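Long-range contacts in FBP protein (Leishmania major, PDB 5OEZ), which probably catalyses the hydrolysis of fructose 1,6-bisphosphate to fructose 6-phosphate and phosphate in gluconeogenesis, as a magnesium-dependent homotetramer with nucleotide-binding sites: residues 167-178 against 181-192; 285-293 against 302-310. One frame throughout, in Å; residues are numbered along the deposited sequence.

Contact 1: residues 167-178 against 181-192; sequences SAGYAVYGSATN and LTSGHGVDGFTL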
loop_
_atom_site.group_PDB
_atom_site.type_symbol
_atom_site.label_atom_id
_atom_site.label_comp_id
_atom_site.label_asym_id
_atom_site.label_seq_id
_atom_site.Cartn_x
_atom_site.Cartn_y
_atom_site.Cartn_z
ATOM N N SER C 167 29.506 11.649 -5.074
ATOM C CA SER C 167 28.424 10.669 -5.136
ATOM C C SER C 167 27.474 10.924 -6.288
ATOM O O SER C 167 27.379 12.028 -6.805
ATOM C CB SER C 167 27.652 10.667 -3.812
ATOM O OG SER C 167 26.608 9.722 -3.836
ATOM N N ALA C 168 26.825 9.865 -6.729
ATOM C CA ALA C 168 25.833 9.947 -7.787
ATOM C C ALA C 168 24.810 8.838 -7.634
ATOM O O ALA C 168 25.123 7.779 -7.119
ATOM C CB ALA C 168 26.505 9.837 -9.154
ATOM N N GLY C 169 23.609 9.054 -8.145
ATOM C CA GLY C 169 22.627 7.993 -8.179
ATOM C C GLY C 169 21.467 8.287 -9.094
ATOM O O GLY C 169 21.338 9.402 -9.604
ATOM N N TYR C 170 20.594 7.294 -9.266
ATOM C CA TYR C 170 19.315 7.514 -9.920
ATOM C C TYR C 170 18.209 6.670 -9.293
ATOM O O TYR C 170 18.473 5.736 -8.556
ATOM C CB TYR C 170 19.416 7.260 -11.420
ATOM C CG TYR C 170 19.715 5.839 -11.807
ATOM C CD1 TYR C 170 18.714 4.857 -11.806
ATOM C CD2 TYR C 170 20.989 5.469 -12.180
ATOM C CE1 TYR C 170 19.006 3.546 -12.162
ATOM C CE2 TYR C 170 21.291 4.164 -12.520
ATOM C CZ TYR C 170 20.298 3.208 -12.508
ATOM O OH TYR C 170 20.581 1.910 -12.842
ATOM N N ALA C 171 16.972 7.062 -9.570
ATOM C CA ALA C 171 15.799 6.277 -9.247
ATOM C C ALA C 171 15.050 5.922 -10.542
ATOM O O ALA C 171 14.935 6.753 -11.435
ATOM C CB ALA C 171 14.897 7.049 -8.300
ATOM N N VAL C 172 14.558 4.686 -10.630
ATOM C CA VAL C 172 13.723 4.241 -11.742
ATOM C C VAL C 172 12.344 3.942 -11.194
ATOM O O VAL C 172 12.212 3.127 -10.291
ATOM C CB VAL C 172 14.212 2.929 -12.359
ATOM C CG1 VAL C 172 13.640 2.761 -13.762
ATOM C CG2 VAL C 172 15.706 2.875 -12.390
ATOM N N TYR C 173 11.333 4.590 -11.749
ATOM C CA TYR C 173 9.948 4.377 -11.371
ATOM C C TYR C 173 9.303 3.494 -12.434
ATOM O O TYR C 173 8.890 3.965 -13.485
ATOM C CB TYR C 173 9.217 5.719 -11.261
ATOM C CG TYR C 173 9.924 6.759 -10.414
ATOM C CD1 TYR C 173 9.790 6.770 -9.019
ATOM C CD2 TYR C 173 10.730 7.743 -11.004
ATOM C CE1 TYR C 173 10.454 7.717 -8.246
ATOM C CE2 TYR C 173 11.395 8.693 -10.234
ATOM C CZ TYR C 173 11.253 8.682 -8.854
ATOM O OH TYR C 173 11.885 9.638 -8.086
ATOM N N GLY C 174 9.284 2.195 -12.166
ATOM C CA GLY C 174 8.592 1.207 -12.993
ATOM C C GLY C 174 7.689 0.371 -12.106
ATOM O O GLY C 174 7.144 0.881 -11.118
ATOM N N SER C 175 7.521 -0.910 -12.447
ATOM C CA SER C 175 6.654 -1.817 -11.647
ATOM C C SER C 175 7.233 -2.007 -10.257
ATOM O O SER C 175 6.496 -2.184 -9.308
ATOM C CB SER C 175 6.411 -3.160 -12.346
ATOM O OG SER C 175 7.562 -3.603 -13.050
ATOM N N ALA C 176 8.558 -1.943 -10.153
ATOM C CA ALA C 176 9.227 -1.696 -8.894
ATOM C C ALA C 176 9.859 -0.305 -8.963
ATOM O O ALA C 176 10.005 0.262 -10.034
ATOM C CB ALA C 176 10.287 -2.748 -8.657
ATOM N N THR C 177 10.228 0.227 -7.805
ATOM C CA THR C 177 10.965 1.472 -7.698
ATOM C C THR C 177 12.381 1.126 -7.214
ATOM O O THR C 177 12.539 0.592 -6.119
ATOM C CB THR C 177 10.278 2.418 -6.719
ATOM O OG1 THR C 177 8.908 2.554 -7.106
ATOM C CG2 THR C 177 10.938 3.791 -6.701
ATOM N N ASN C 178 13.382 1.394 -8.057
ATOM C CA ASN C 178 14.774 1.099 -7.769
ATOM C C ASN C 178 15.535 2.355 -7.507
ATOM O O ASN C 178 15.197 3.398 -8.040
ATOM C CB ASN C 178 15.416 0.423 -8.938
ATOM C CG ASN C 178 14.790 -0.920 -9.240
ATOM O OD1 ASN C 178 14.331 -1.175 -10.359
ATOM N ND2 ASN C 178 14.783 -1.791 -8.252
ATOM N N LEU C 181 23.034 3.702 -6.663
ATOM C CA LEU C 181 23.828 4.709 -5.993
ATOM C C LEU C 181 25.298 4.339 -6.017
ATOM O O LEU C 181 25.631 3.148 -5.948
ATOM C CB LEU C 181 23.339 4.757 -4.534
ATOM C CG LEU C 181 24.014 5.675 -3.523
ATOM C CD1 LEU C 181 23.873 7.141 -3.916
ATOM C CD2 LEU C 181 23.399 5.434 -2.161
ATOM N N THR C 182 26.181 5.337 -6.081
ATOM C CA THR C 182 27.618 5.123 -5.853
ATOM C C THR C 182 28.180 6.247 -4.996
ATOM O O THR C 182 27.716 7.383 -5.095
ATOM C CB THR C 182 28.442 5.003 -7.176
ATOM O OG1 THR C 182 29.822 4.706 -6.875
ATOM C CG2 THR C 182 28.398 6.277 -8.018
ATOM N N SER C 183 29.194 5.920 -4.192
ATOM C CA SER C 183 30.003 6.912 -3.455
ATOM C C SER C 183 31.501 6.771 -3.748
ATOM O O SER C 183 32.319 7.186 -2.942
ATOM C CB SER C 183 29.772 6.770 -1.937
ATOM O OG SER C 183 28.520 7.318 -1.599
ATOM N N GLY C 184 31.860 6.189 -4.890
ATOM C CA GLY C 184 33.270 6.010 -5.271
ATOM C C GLY C 184 33.840 4.631 -5.006
ATOM O O GLY C 184 34.991 4.382 -5.329
ATOM N N HIS C 185 33.030 3.717 -4.474
ATOM C CA HIS C 185 33.476 2.356 -4.168
ATOM C C HIS C 185 32.485 1.320 -4.721
ATOM O O HIS C 185 32.021 0.442 -4.007
ATOM C CB HIS C 185 33.678 2.220 -2.647
ATOM C CG HIS C 185 34.596 3.259 -2.084
ATOM N ND1 HIS C 185 34.137 4.407 -1.471
ATOM C CD2 HIS C 185 35.945 3.362 -2.108
ATOM C CE1 HIS C 185 35.166 5.152 -1.107
ATOM N NE2 HIS C 185 36.274 4.542 -1.484
ATOM N N GLY C 186 32.203 1.423 -6.015
ATOM C CA GLY C 186 31.295 0.513 -6.700
ATOM C C GLY C 186 29.859 1.000 -6.666
ATOM O O GLY C 186 29.570 2.101 -6.208
ATOM N N VAL C 187 28.956 0.171 -7.158
ATOM C CA VAL C 187 27.560 0.554 -7.320
ATOM C C VAL C 187 26.671 -0.441 -6.576
ATOM O O VAL C 187 26.910 -1.651 -6.631
ATOM C CB VAL C 187 27.193 0.572 -8.808
ATOM C CG1 VAL C 187 25.728 0.951 -9.032
ATOM C CG2 VAL C 187 28.089 1.553 -9.538
ATOM N N ASP C 188 25.647 0.072 -5.892
ATOM C CA ASP C 188 24.664 -0.771 -5.207
ATOM C C ASP C 188 23.260 -0.362 -5.546
ATOM O O ASP C 188 22.956 0.825 -5.654
ATOM C CB ASP C 188 24.894 -0.725 -3.715
ATOM C CG ASP C 188 26.271 -1.217 -3.349
ATOM O OD1 ASP C 188 26.479 -2.443 -3.339
ATOM O OD2 ASP C 188 27.160 -0.368 -3.131
ATOM N N GLY C 189 22.408 -1.364 -5.738
ATOM C CA GLY C 189 21.025 -1.159 -6.111
ATOM C C GLY C 189 20.087 -1.520 -4.990
ATOM O O GLY C 189 20.239 -2.558 -4.349
ATOM N N PHE C 190 19.107 -0.655 -4.768
ATOM C CA PHE C 190 18.119 -0.825 -3.733
ATOM C C PHE C 190 16.739 -0.828 -4.358
ATOM O O PHE C 190 16.527 -0.223 -5.402
ATOM C CB PHE C 190 18.231 0.302 -2.700
ATOM C CG PHE C 190 19.574 0.370 -2.031
ATOM C CD1 PHE C 190 20.662 0.929 -2.691
ATOM C CD2 PHE C 190 19.755 -0.118 -0.755
ATOM C CE1 PHE C 190 21.909 0.981 -2.093
ATOM C CE2 PHE C 190 20.998 -0.066 -0.144
ATOM C CZ PHE C 190 22.079 0.494 -0.818
ATOM N N THR C 191 15.799 -1.490 -3.687
ATOM C CA THR C 191 14.423 -1.549 -4.119
ATOM C C THR C 191 13.523 -1.099 -2.987
ATOM O O THR C 191 13.703 -1.493 -1.835
ATOM C CB THR C 191 14.078 -2.971 -4.597
ATOM O OG1 THR C 191 14.974 -3.323 -5.659
ATOM C CG2 THR C 191 12.645 -3.065 -5.114
ATOM N N LEU C 192 12.524 -0.298 -3.328
ATOM C CA LEU C 192 11.580 0.222 -2.354
ATOM C C LEU C 192 10.632 -0.891 -1.916
ATOM O O LEU C 192 9.976 -1.503 -2.746
ATOM C CB LEU C 192 10.772 1.382 -2.943
ATOM C CG LEU C 192 9.680 2.034 -2.082
ATOM C CD1 LEU C 192 10.254 2.583 -0.788
ATOM C CD2 LEU C 192 8.998 3.147 -2.863
HETATM O O HOH W 1 9.350 -1.409 -5.547
#

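Contact 2: residues 285-293 against 302-310; sequences AAPMAMIVE and SNGRILEQS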
loop_
_atom_site.group_PDB
_atom_site.type_symbol
_atom_site.label_atom_id
_atom_site.label_comp_id
_atom_site.label_asym_id
_atom_site.label_seq_id
_atom_site.Cartn_x
_atom_site.Cartn_y
_atom_site.Cartn_z
ATOM N N ALA C 285 24.484 13.554 -17.689
ATOM C CA ALA C 285 25.583 12.763 -18.254
ATOM C C ALA C 285 26.706 12.431 -17.247
ATOM O O ALA C 285 27.131 11.287 -17.163
ATOM C CB ALA C 285 26.151 13.449 -19.491
ATOM N N ALA C 286 27.182 13.413 -16.495
ATOM C CA ALA C 286 28.262 13.161 -15.506
ATOM C C ALA C 286 27.850 12.229 -14.342
ATOM O O ALA C 286 28.572 11.291 -14.034
ATOM C CB ALA C 286 28.838 14.473 -14.975
ATOM N N PRO C 287 26.688 12.457 -13.714
ATOM C CA PRO C 287 26.207 11.445 -12.735
ATOM C C PRO C 287 26.076 10.005 -13.284
ATOM O O PRO C 287 26.584 9.073 -12.675
ATOM C CB PRO C 287 24.832 11.971 -12.342
ATOM C CG PRO C 287 24.918 13.443 -12.573
ATOM C CD PRO C 287 25.768 13.605 -13.785
ATOM N N MET C 288 25.435 9.844 -14.435
ATOM C CA MET C 288 25.366 8.540 -15.085
ATOM C C MET C 288 26.735 7.976 -15.444
ATOM O O MET C 288 26.959 6.771 -15.332
ATOM C CB MET C 288 24.477 8.590 -16.335
ATOM C CG MET C 288 22.971 8.722 -16.096
ATOM S SD MET C 288 22.151 7.590 -14.918
ATOM C CE MET C 288 23.206 6.148 -14.786
ATOM N N ALA C 289 27.645 8.832 -15.908
ATOM C CA ALA C 289 28.998 8.380 -16.216
ATOM C C ALA C 289 29.698 7.793 -14.980
ATOM O O ALA C 289 30.396 6.788 -15.090
ATOM C CB ALA C 289 29.814 9.522 -16.807
ATOM N N MET C 290 29.547 8.443 -13.824
ATOM C CA MET C 290 30.178 7.956 -12.580
ATOM C C MET C 290 29.621 6.596 -12.192
ATOM O O MET C 290 30.358 5.716 -11.793
ATOM C CB MET C 290 29.983 8.936 -11.416
ATOM C CG MET C 290 30.889 8.636 -10.225
ATOM S SD MET C 290 30.541 9.678 -8.793
ATOM C CE MET C 290 31.573 8.899 -7.545
ATOM N N ILE C 291 28.318 6.414 -12.339
ATOM C CA ILE C 291 27.704 5.124 -12.040
ATOM C C ILE C 291 28.212 4.024 -12.972
ATOM O O ILE C 291 28.640 2.976 -12.505
ATOM C CB ILE C 291 26.176 5.223 -12.100
ATOM C CG1 ILE C 291 25.676 6.085 -10.930
ATOM C CG2 ILE C 291 25.541 3.846 -12.017
ATOM C CD1 ILE C 291 24.366 6.780 -11.225
ATOM N N VAL C 292 28.202 4.294 -14.274
ATOM C CA VAL C 292 28.666 3.332 -15.285
ATOM C C VAL C 292 30.135 2.968 -15.076
ATOM O O VAL C 292 30.495 1.797 -15.160
ATOM C CB VAL C 292 28.420 3.863 -16.732
ATOM C CG1 VAL C 292 29.160 3.059 -17.793
ATOM C CG2 VAL C 292 26.929 3.874 -17.032
ATOM N N GLU C 293 30.994 3.950 -14.817
ATOM C CA GLU C 293 32.427 3.634 -14.567
ATOM C C GLU C 293 32.615 2.795 -13.309
ATOM O O GLU C 293 33.371 1.836 -13.315
ATOM C CB GLU C 293 33.295 4.898 -14.472
ATOM C CG GLU C 293 33.579 5.590 -15.804
ATOM C CD GLU C 293 34.730 6.606 -15.734
ATOM O OE1 GLU C 293 35.431 6.667 -14.694
ATOM O OE2 GLU C 293 34.946 7.343 -16.735
ATOM N N SER C 302 32.271 13.198 -26.953
ATOM C CA SER C 302 32.975 13.454 -28.225
ATOM C C SER C 302 34.501 13.308 -28.144
ATOM O O SER C 302 35.137 13.025 -29.143
ATOM C CB SER C 302 32.665 14.859 -28.741
ATOM O OG SER C 302 31.319 14.977 -29.109
ATOM N N ASN C 303 35.089 13.509 -26.968
ATOM C CA ASN C 303 36.539 13.497 -26.823
ATOM C C ASN C 303 36.959 12.944 -25.457
ATOM O O ASN C 303 37.464 13.669 -24.604
ATOM C CB ASN C 303 37.037 14.930 -27.020
ATOM C CG ASN C 303 38.549 15.059 -26.949
ATOM O OD1 ASN C 303 39.282 14.069 -26.959
ATOM N ND2 ASN C 303 39.022 16.296 -26.873
ATOM N N GLY C 304 36.782 11.638 -25.284
ATOM C CA GLY C 304 37.220 10.927 -24.088
ATOM C C GLY C 304 36.145 10.862 -23.025
ATOM O O GLY C 304 34.954 11.080 -23.294
ATOM N N ARG C 305 36.598 10.582 -21.812
ATOM C CA ARG C 305 35.724 10.377 -20.669
ATOM C C ARG C 305 34.877 11.602 -20.386
ATOM O O ARG C 305 35.396 12.709 -20.316
ATOM C CB ARG C 305 36.557 10.048 -19.415
ATOM C CG ARG C 305 37.246 8.687 -19.451
ATOM C CD ARG C 305 38.249 8.558 -18.321
ATOM N NE ARG C 305 37.587 8.503 -17.017
ATOM C CZ ARG C 305 38.105 8.910 -15.856
ATOM N NH1 ARG C 305 39.318 9.445 -15.765
ATOM N NH2 ARG C 305 37.386 8.795 -14.750
ATOM N N ILE C 306 33.577 11.379 -20.196
ATOM C CA ILE C 306 32.651 12.418 -19.741
ATOM C C ILE C 306 33.167 13.091 -18.460
ATOM O O ILE C 306 33.113 14.318 -18.337
ATOM C CB ILE C 306 31.242 11.830 -19.445
ATOM C CG1 ILE C 306 30.565 11.287 -20.713
ATOM C CG2 ILE C 306 30.319 12.860 -18.794
ATOM C CD1 ILE C 306 30.249 12.318 -21.774
ATOM N N LEU C 307 33.653 12.284 -17.514
ATOM C CA LEU C 307 34.111 12.780 -16.213
ATOM C C LEU C 307 35.319 13.694 -16.283
ATOM O O LEU C 307 35.506 14.523 -15.391
ATOM C CB LEU C 307 34.388 11.625 -15.248
ATOM C CG LEU C 307 33.173 10.766 -14.855
ATOM C CD1 LEU C 307 33.590 9.695 -13.857
ATOM C CD2 LEU C 307 32.036 11.607 -14.290
ATOM N N GLU C 308 36.109 13.579 -17.346
ATOM C CA GLU C 308 37.270 14.475 -17.563
ATOM C C GLU C 308 36.936 15.818 -18.244
ATOM O O GLU C 308 37.817 16.654 -18.356
ATOM C CB GLU C 308 38.372 13.770 -18.367
ATOM C CG GLU C 308 39.137 12.698 -17.599
ATOM C CD GLU C 308 40.163 11.946 -18.455
ATOM O OE1 GLU C 308 40.320 12.270 -19.655
ATOM O OE2 GLU C 308 40.814 11.013 -17.929
ATOM N N GLN C 309 35.696 16.041 -18.677
ATOM C CA GLN C 309 35.343 17.314 -19.331
ATOM C C GLN C 309 35.257 18.452 -18.325
ATOM O O GLN C 309 34.756 18.269 -17.215
ATOM C CB GLN C 309 34.018 17.216 -20.074
ATOM C CG GLN C 309 34.033 16.246 -21.246
ATOM C CD GLN C 309 32.656 16.069 -21.870
ATOM O OE1 GLN C 309 31.755 16.889 -21.669
ATOM N NE2 GLN C 309 32.490 15.007 -22.659
ATOM N N SER C 310 35.743 19.623 -18.727
ATOM C CA SER C 310 35.617 20.835 -17.912
ATOM C C SER C 310 34.188 21.372 -17.961
ATOM O O SER C 310 33.535 21.320 -19.007
ATOM C CB SER C 310 36.572 21.925 -18.403
ATOM O OG SER C 310 37.913 21.537 -18.244
HETATM O O HOH W 2 33.389 9.353 -17.879
#

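Contact 1: residues 167-178 against 181-192
With OG trans to the backbone N (chi1 -179°), Ser167 lays its hydroxyl against Thr182 O, to which it donates at 2.9 Å. Ala168 N reaches the same oxygen from the other face of its carbonyl plane, 3.1 Å away, so Thr182 O holds two donors. In return Thr182 N gives an almost linear bond to Ala168 O, completing an antiparallel hydrogen-bonded pair. Leu181 has CG opposite its backbone N (chi1 177°) and then bends at chi2, bringing CD1 to 3.5 Å from Ala168 O. The Thr182 hydroxyl serves its own segment: it accepts from Gly184 N in an ST turn and donates to Gly186 O, 2.7 Å off and above that carbonyl plane, bracing the 183-186 turn. At the other end of this three-strand meander Leu192 N bonds Thr177 O, and water 1 joins Thr177 N to Leu192 O. Asn178 ND2 lies 3.0 Å from Thr191 OG1, and that hydroxyl is hydrogen-bonded to Thr202 OG1. Ala176 O accepts from Asn129 of the second subunit. Strand bonds, a water and a neighbouring subunit together satisfy the main-chain groups named here, while Ser167 and Leu181 back Phe28 and Ile16, which bind AMP when it is present.

Contact 2: residues 285-293 against 302-310
The helix 281-294, whose first turn carries Glu284, a manganese ligand when the metal is bound, is packed here against the connection between strands 298-300 and 317-323, through a small apolar patch bordered by a salt-bridge network. The alanines Ala285, Ala286 and Ala289 present a low surface to Ile306 and Leu307. Ala289 CB meets Ile306 CB at 3.8 Å, and Ile306 CG2 lies over the helix backbone, 3.9 Å from Ala286 CA. Leu307 spreads its two methyls along the helix: CD2 approaches Ala286 O at 3.5 Å, whereas CD1 comes to 3.6 Å from Glu293 OE1. Beyond CG the Glu293 chain is extended (chi2 -165°), carrying its carboxylate to Arg305, whose chain bends at chi3 (68°). Arg305 grips it side-on: NE donates to Glu293 OE2 at 2.9 Å, nearly straight and in the guanidinium plane, and NH2 meets the syn lone pair of Glu293 OE1, also at 2.9 Å, but bent and tilted from that plane. The two planes stand 36° apart. Arg305 NH1 turns to Glu308 OE2, 3.1 Å away, so one arginine serves two acids. Water 2 donates to Glu293 OE2 and accepts from Leu307 N. Met165 adds to the packing on Ala286 and Leu307. Two bonds from Arg305 and one from water 2 thus fix the rotation of the Glu293 carboxylate and would be expected to stabilise its charge.

Both contacts are largely buried, but contact 1 pairs neighbouring strands of the large beta-sheet in the N-terminal domain, and contact 2 sets a helix against a connecting segment in the C-terminal one. Main-chain bonds dominate contact 1; contact 2 relies on side chains, with apolar packing beside a partly exposed ion-pair network. The helix 281-294 of contact 2 also packs on strand 167-173 of contact 1: Tyr170 CD2 is 3.5 Å from Met288 CE, and Gly169 CA is 3.7 Å from Ile291 CD1. A second subunit touches contact 1, whereas no other chain reaches contact 2.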